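Local coordinates for uncharacterized protein (Bacteroides ovatus, PDB 4IRT) that is of unknown function but is a putative neuraminidase with a BNR repeat-containing, beta-propeller type of fold, at residues S27-G32 / D370-K375; Y130-G135 / L183-K188. All coordinates share one frame; numbering follows the deposited sequence.

Contact 1: residues S27-G32 / D370-K375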
loop_
_atom_site.group_PDB
_atom_site.type_symbol
_atom_site.label_atom_id
_atom_site.label_comp_id
_atom_site.label_asym_id
_atom_site.label_seq_id
_atom_site.Cartn_x
_atom_site.Cartn_y
_atom_site.Cartn_z
ATOM N N SER A 27 2.276 5.531 -5.308
ATOM C CA SER A 27 1.767 6.677 -6.044
ATOM C C SER A 27 2.818 7.778 -6.129
ATOM O O SER A 27 2.793 8.588 -7.043
ATOM C CB SER A 27 0.524 7.222 -5.336
ATOM O OG SER A 27 0.821 7.607 -4.003
ATOM N N LEU A 28 3.721 7.790 -5.158
ATOM C CA LEU A 28 4.689 8.878 -4.938
ATOM C C LEU A 28 5.988 8.249 -4.426
ATOM O O LEU A 28 5.973 7.394 -3.524
ATOM C CB LEU A 28 4.109 9.814 -3.884
ATOM C CG LEU A 28 4.756 11.140 -3.492
ATOM C CD1 LEU A 28 4.691 12.110 -4.655
ATOM C CD2 LEU A 28 4.024 11.703 -2.273
ATOM N N VAL A 29 7.110 8.649 -5.020
ATOM C CA VAL A 29 8.362 8.020 -4.693
ATOM C C VAL A 29 9.536 8.905 -5.028
ATOM O O VAL A 29 9.611 9.467 -6.124
ATOM C CB VAL A 29 8.497 6.637 -5.351
ATOM C CG1 VAL A 29 8.481 6.732 -6.866
ATOM C CG2 VAL A 29 9.793 5.981 -4.908
ATOM N N THR A 30 10.435 9.026 -4.062
ATOM C CA THR A 30 11.686 9.787 -4.209
ATOM C C THR A 30 12.854 8.897 -4.656
ATOM O O THR A 30 13.058 7.816 -4.134
ATOM C CB THR A 30 12.051 10.490 -2.875
ATOM O OG1 THR A 30 11.126 11.579 -2.648
ATOM C CG2 THR A 30 13.486 11.054 -2.891
ATOM N N HIS A 31 13.653 9.406 -5.589
ATOM C CA HIS A 31 14.942 8.794 -5.922
ATOM C C HIS A 31 15.939 9.944 -5.896
ATOM O O HIS A 31 15.790 10.919 -6.633
ATOM C CB HIS A 31 14.864 8.121 -7.286
ATOM C CG HIS A 31 16.098 7.381 -7.671
ATOM N ND1 HIS A 31 16.423 6.145 -7.160
ATOM C CD2 HIS A 31 17.101 7.713 -8.524
ATOM C CE1 HIS A 31 17.572 5.751 -7.663
ATOM N NE2 HIS A 31 17.996 6.677 -8.503
ATOM N N GLY A 32 16.894 9.875 -4.984
ATOM C CA GLY A 32 17.857 10.978 -4.829
ATOM C C GLY A 32 17.136 12.224 -4.313
ATOM O O GLY A 32 16.433 12.169 -3.293
ATOM N N ASP A 370 5.224 8.573 0.337
ATOM C CA ASP A 370 6.509 8.414 -0.306
ATOM C C ASP A 370 7.356 7.572 0.641
ATOM O O ASP A 370 8.070 8.081 1.529
ATOM C CB ASP A 370 7.118 9.764 -0.613
ATOM C CG ASP A 370 8.381 9.681 -1.425
ATOM O OD1 ASP A 370 9.072 8.639 -1.395
ATOM O OD2 ASP A 370 8.670 10.694 -2.108
ATOM N N THR A 371 7.253 6.262 0.453
ATOM C CA THR A 371 7.926 5.305 1.324
ATOM C C THR A 371 9.436 5.555 1.383
ATOM O O THR A 371 10.051 5.491 2.437
ATOM C CB THR A 371 7.702 3.857 0.866
ATOM O OG1 THR A 371 8.062 3.728 -0.514
ATOM C CG2 THR A 371 6.255 3.437 1.045
ATOM N N GLU A 372 10.033 5.836 0.236
ATOM C CA GLU A 372 11.482 6.010 0.147
ATOM C C GLU A 372 11.993 7.299 0.801
ATOM O O GLU A 372 13.034 7.317 1.438
ATOM C CB GLU A 372 11.919 5.859 -1.313
ATOM C CG GLU A 372 11.517 4.495 -1.885
ATOM C CD GLU A 372 11.870 3.316 -0.962
ATOM O OE1 GLU A 372 13.069 3.054 -0.764
ATOM O OE2 GLU A 372 10.951 2.670 -0.417
ATOM N N LEU A 373 11.236 8.380 0.695
ATOM C CA LEU A 373 11.595 9.616 1.355
ATOM C C LEU A 373 11.566 9.470 2.866
ATOM O O LEU A 373 12.412 10.017 3.545
ATOM C CB LEU A 373 10.650 10.735 0.943
ATOM C CG LEU A 373 11.014 12.134 1.401
ATOM C CD1 LEU A 373 12.352 12.592 0.823
ATOM C CD2 LEU A 373 9.906 13.052 0.931
ATOM N N TRP A 374 10.620 8.713 3.401
ATOM C CA TRP A 374 10.624 8.458 4.827
ATOM C C TRP A 374 11.894 7.658 5.211
ATOM O O TRP A 374 12.598 8.018 6.175
ATOM C CB TRP A 374 9.332 7.760 5.279
ATOM C CG TRP A 374 9.433 7.403 6.724
ATOM C CD1 TRP A 374 9.730 6.177 7.248
ATOM C CD2 TRP A 374 9.375 8.304 7.824
ATOM N NE1 TRP A 374 9.811 6.255 8.606
ATOM C CE2 TRP A 374 9.582 7.545 8.996
ATOM C CE3 TRP A 374 9.100 9.672 7.945
ATOM C CZ2 TRP A 374 9.553 8.109 10.261
ATOM C CZ3 TRP A 374 9.089 10.226 9.214
ATOM C CH2 TRP A 374 9.293 9.434 10.349
ATOM N N LYS A 375 12.193 6.598 4.462
ATOM C CA LYS A 375 13.336 5.767 4.777
ATOM C C LYS A 375 14.664 6.514 4.706
ATOM O O LYS A 375 15.539 6.305 5.547
ATOM C CB LYS A 375 13.411 4.569 3.838
ATOM C CG LYS A 375 12.286 3.555 3.979
ATOM C CD LYS A 375 12.543 2.459 2.958
ATOM C CE LYS A 375 11.373 1.537 2.797
ATOM N NZ LYS A 375 11.645 0.714 1.579
#

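Contact 2: residues Y130-G135 / L183-K188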
loop_
_atom_site.group_PDB
_atom_site.type_symbol
_atom_site.label_atom_id
_atom_site.label_comp_id
_atom_site.label_asym_id
_atom_site.label_seq_id
_atom_site.Cartn_x
_atom_site.Cartn_y
_atom_site.Cartn_z
ATOM N N TYR A 130 8.283 -2.893 -4.710
ATOM C CA TYR A 130 9.097 -2.607 -3.529
ATOM C C TYR A 130 10.545 -2.627 -3.950
ATOM O O TYR A 130 10.969 -3.497 -4.734
ATOM C CB TYR A 130 8.857 -3.643 -2.416
ATOM C CG TYR A 130 7.398 -3.816 -2.084
ATOM C CD1 TYR A 130 6.775 -2.992 -1.156
ATOM C CD2 TYR A 130 6.613 -4.772 -2.753
ATOM C CE1 TYR A 130 5.432 -3.116 -0.872
ATOM C CE2 TYR A 130 5.264 -4.888 -2.490
ATOM C CZ TYR A 130 4.676 -4.061 -1.554
ATOM O OH TYR A 130 3.347 -4.164 -1.286
ATOM N N PRO A 131 11.343 -1.684 -3.423
ATOM C CA PRO A 131 12.756 -1.676 -3.745
ATOM C C PRO A 131 13.553 -2.614 -2.841
ATOM O O PRO A 131 13.283 -2.691 -1.644
ATOM C CB PRO A 131 13.147 -0.222 -3.463
ATOM C CG PRO A 131 12.332 0.104 -2.282
ATOM C CD PRO A 131 11.008 -0.622 -2.462
ATOM N N LEU A 132 14.538 -3.293 -3.411
ATOM C CA LEU A 132 15.377 -4.233 -2.689
ATOM C C LEU A 132 16.748 -3.598 -2.558
ATOM O O LEU A 132 17.084 -2.666 -3.299
ATOM C CB LEU A 132 15.517 -5.539 -3.469
ATOM C CG LEU A 132 14.204 -6.308 -3.678
ATOM C CD1 LEU A 132 14.494 -7.544 -4.517
ATOM C CD2 LEU A 132 13.582 -6.679 -2.335
ATOM N N SER A 133 17.542 -4.113 -1.630
ATOM C CA SER A 133 18.916 -3.626 -1.467
ATOM C C SER A 133 19.692 -3.789 -2.764
ATOM O O SER A 133 19.512 -4.768 -3.473
ATOM C CB SER A 133 19.618 -4.370 -0.328
ATOM O OG SER A 133 19.224 -3.785 0.889
ATOM N N GLY A 134 20.494 -2.787 -3.100
ATOM C CA GLY A 134 21.346 -2.839 -4.269
ATOM C C GLY A 134 20.743 -2.358 -5.581
ATOM O O GLY A 134 21.391 -2.438 -6.610
ATOM N N GLY A 135 19.496 -1.913 -5.584
ATOM C CA GLY A 135 18.913 -1.364 -6.801
ATOM C C GLY A 135 17.923 -2.247 -7.540
ATOM O O GLY A 135 17.212 -1.749 -8.393
ATOM N N LEU A 183 3.006 -5.625 2.227
ATOM C CA LEU A 183 4.429 -5.849 2.413
ATOM C C LEU A 183 5.136 -4.545 2.654
ATOM O O LEU A 183 4.575 -3.470 2.434
ATOM C CB LEU A 183 5.080 -6.520 1.191
ATOM C CG LEU A 183 4.492 -7.855 0.780
ATOM C CD1 LEU A 183 3.375 -7.679 -0.223
ATOM C CD2 LEU A 183 5.493 -8.797 0.168
ATOM N N TYR A 184 6.378 -4.675 3.075
ATOM C CA TYR A 184 7.273 -3.551 3.259
ATOM C C TYR A 184 8.700 -4.068 3.249
ATOM O O TYR A 184 8.981 -5.126 3.822
ATOM C CB TYR A 184 6.991 -2.871 4.582
ATOM C CG TYR A 184 7.715 -1.568 4.825
ATOM C CD1 TYR A 184 7.221 -0.385 4.284
ATOM C CD2 TYR A 184 8.841 -1.497 5.660
ATOM C CE1 TYR A 184 7.850 0.836 4.512
ATOM C CE2 TYR A 184 9.476 -0.275 5.902
ATOM C CZ TYR A 184 8.947 0.902 5.327
ATOM O OH TYR A 184 9.527 2.132 5.542
ATOM N N VAL A 185 9.607 -3.336 2.603
ATOM C CA VAL A 185 11.015 -3.724 2.638
ATOM C C VAL A 185 11.706 -2.741 3.551
ATOM O O VAL A 185 11.672 -1.523 3.297
ATOM C CB VAL A 185 11.639 -3.715 1.237
ATOM C CG1 VAL A 185 13.122 -4.055 1.315
ATOM C CG2 VAL A 185 10.893 -4.700 0.346
ATOM N N ASP A 186 12.281 -3.246 4.637
ATOM C CA ASP A 186 12.805 -2.356 5.664
ATOM C C ASP A 186 14.161 -1.779 5.281
ATOM O O ASP A 186 14.685 -2.031 4.194
ATOM C CB ASP A 186 12.785 -2.992 7.064
ATOM C CG ASP A 186 13.776 -4.133 7.238
ATOM O OD1 ASP A 186 14.759 -4.235 6.469
ATOM O OD2 ASP A 186 13.590 -4.928 8.190
ATOM N N GLU A 187 14.700 -0.956 6.160
ATOM C CA GLU A 187 15.952 -0.255 5.854
ATOM C C GLU A 187 17.176 -1.172 5.833
ATOM O O GLU A 187 18.265 -0.743 5.447
ATOM C CB GLU A 187 16.118 0.951 6.783
ATOM C CG GLU A 187 15.070 1.987 6.444
ATOM C CD GLU A 187 14.750 2.984 7.550
ATOM O OE1 GLU A 187 15.618 3.237 8.393
ATOM O OE2 GLU A 187 13.621 3.549 7.549
ATOM N N LYS A 188 16.993 -2.420 6.261
ATOM C CA LYS A 188 18.049 -3.446 6.184
ATOM C C LYS A 188 17.871 -4.391 4.992
ATOM O O LYS A 188 18.679 -5.332 4.778
ATOM C CB LYS A 188 18.075 -4.249 7.469
ATOM C CG LYS A 188 18.471 -3.412 8.665
ATOM C CD LYS A 188 18.920 -4.258 9.821
ATOM C CE LYS A 188 17.866 -4.349 10.898
ATOM N NZ LYS A 188 18.489 -4.906 12.137
HETATM O O HOH W 1 1.683 -3.386 0.589
#

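Contact 1: residues S27-G32 / D370-K375
Thr30 presents its backbone N-H and its hydroxyl to the carboxylate of Asp370. Thr30 N donates to Asp370 OD1 at 3.0 Å, and Thr30 OG1 donates to Asp370 OD2 at 2.7 Å. Both meet the carboxylate on the syn side, moderately out of its plane. Asp370 CG lies anti to the backbone N (chi1 -173°), which brings CG toward the strand. Asp370 is also the N-cap of helix 371-377. Its OD1 accepts from Leu373 N at 3.0 Å, with the donor above the carboxylate plane, on the opposite face from Thr30 N. Asp370 CA makes a CH...O contact of 3.4 Å to Leu28 O. Carbon contacts flank the acid: Leu28 CG packs on Asp370 CB, and Val29 CG2 lies 3.8 Å from Glu372 CG. Further out, Gln35 NE2 of the adjacent strand also bonds to Asp370 OD2. Glu372 turns its end away from the strand to a salt bridge with Lys375. An alanine here would probably leave Thr30 N, Thr30 OG1, Leu373 N and Gln35 NE2 without this acceptor and the helix without its side-chain cap. One buried carboxylate thus ties the helix start to the outermost strand of a propeller-type sheet.

Contact 2: residues Y130-G135 / L183-K188
The ring of Tyr130 carries Leu183 CB over one face, 4.1 Å from the ring centroid, in a CH-pi contact offset toward the rim. The nearest ring atom to Leu183 CB is CZ. Water 1 sits in plane at the ring edge, 2.6 Å from Tyr130 OH. The same water accepts from Leu183 N at 3.1 Å, so it joins the phenol to the neighbouring strand. Tyr130 CE1 comes within 3.4 Å of Leu183 O, and Leu183 CD1 touches Tyr130 OH. At the root of the side chain, Val185 CG2 packs on Tyr130 CB at 3.6 Å. Val185 CG1, anti to its own backbone N (chi1 177°), meets Pro131 O at 3.3 Å. Ile191 of the next strand touches Leu132, Leu183 and Val185. After the strand, Asp186 OD1 accepts from Lys188 N in an Asx turn. No direct hydrogen bond crosses between the segments, which run in nearly the same direction (16° apart) from the ends of strands 124-131 and 178-185, each outermost in its own four-stranded sheet. Two sheets, consistent with successive blades of a propeller, thus meet through side-chain packing and contacts to backbone oxygens, with a water bridge at the tyrosine end.

In the fold
From the N terminus, the chain first enters contact 1 on strand 28-31, an outermost strand of its antiparallel sheet. After several more strands it reaches strand 124-131 and, 48 residues after 130-135, closes contact 2 at the end of strand 178-185. Two further four-stranded sheets follow before helix 371-377 returns to strand 28-31 and closes contact 1. Contact 2 is therefore nested inside the long loop of contact 1. Their centres are about 12 Å apart and the two touch. Lys375 NZ bonds to Val185 O, and Lys375 makes a cation-pi contact with Tyr184. Glu372 packs on Pro131. The late helix thus links at least three of the sheets in this propeller-like fold.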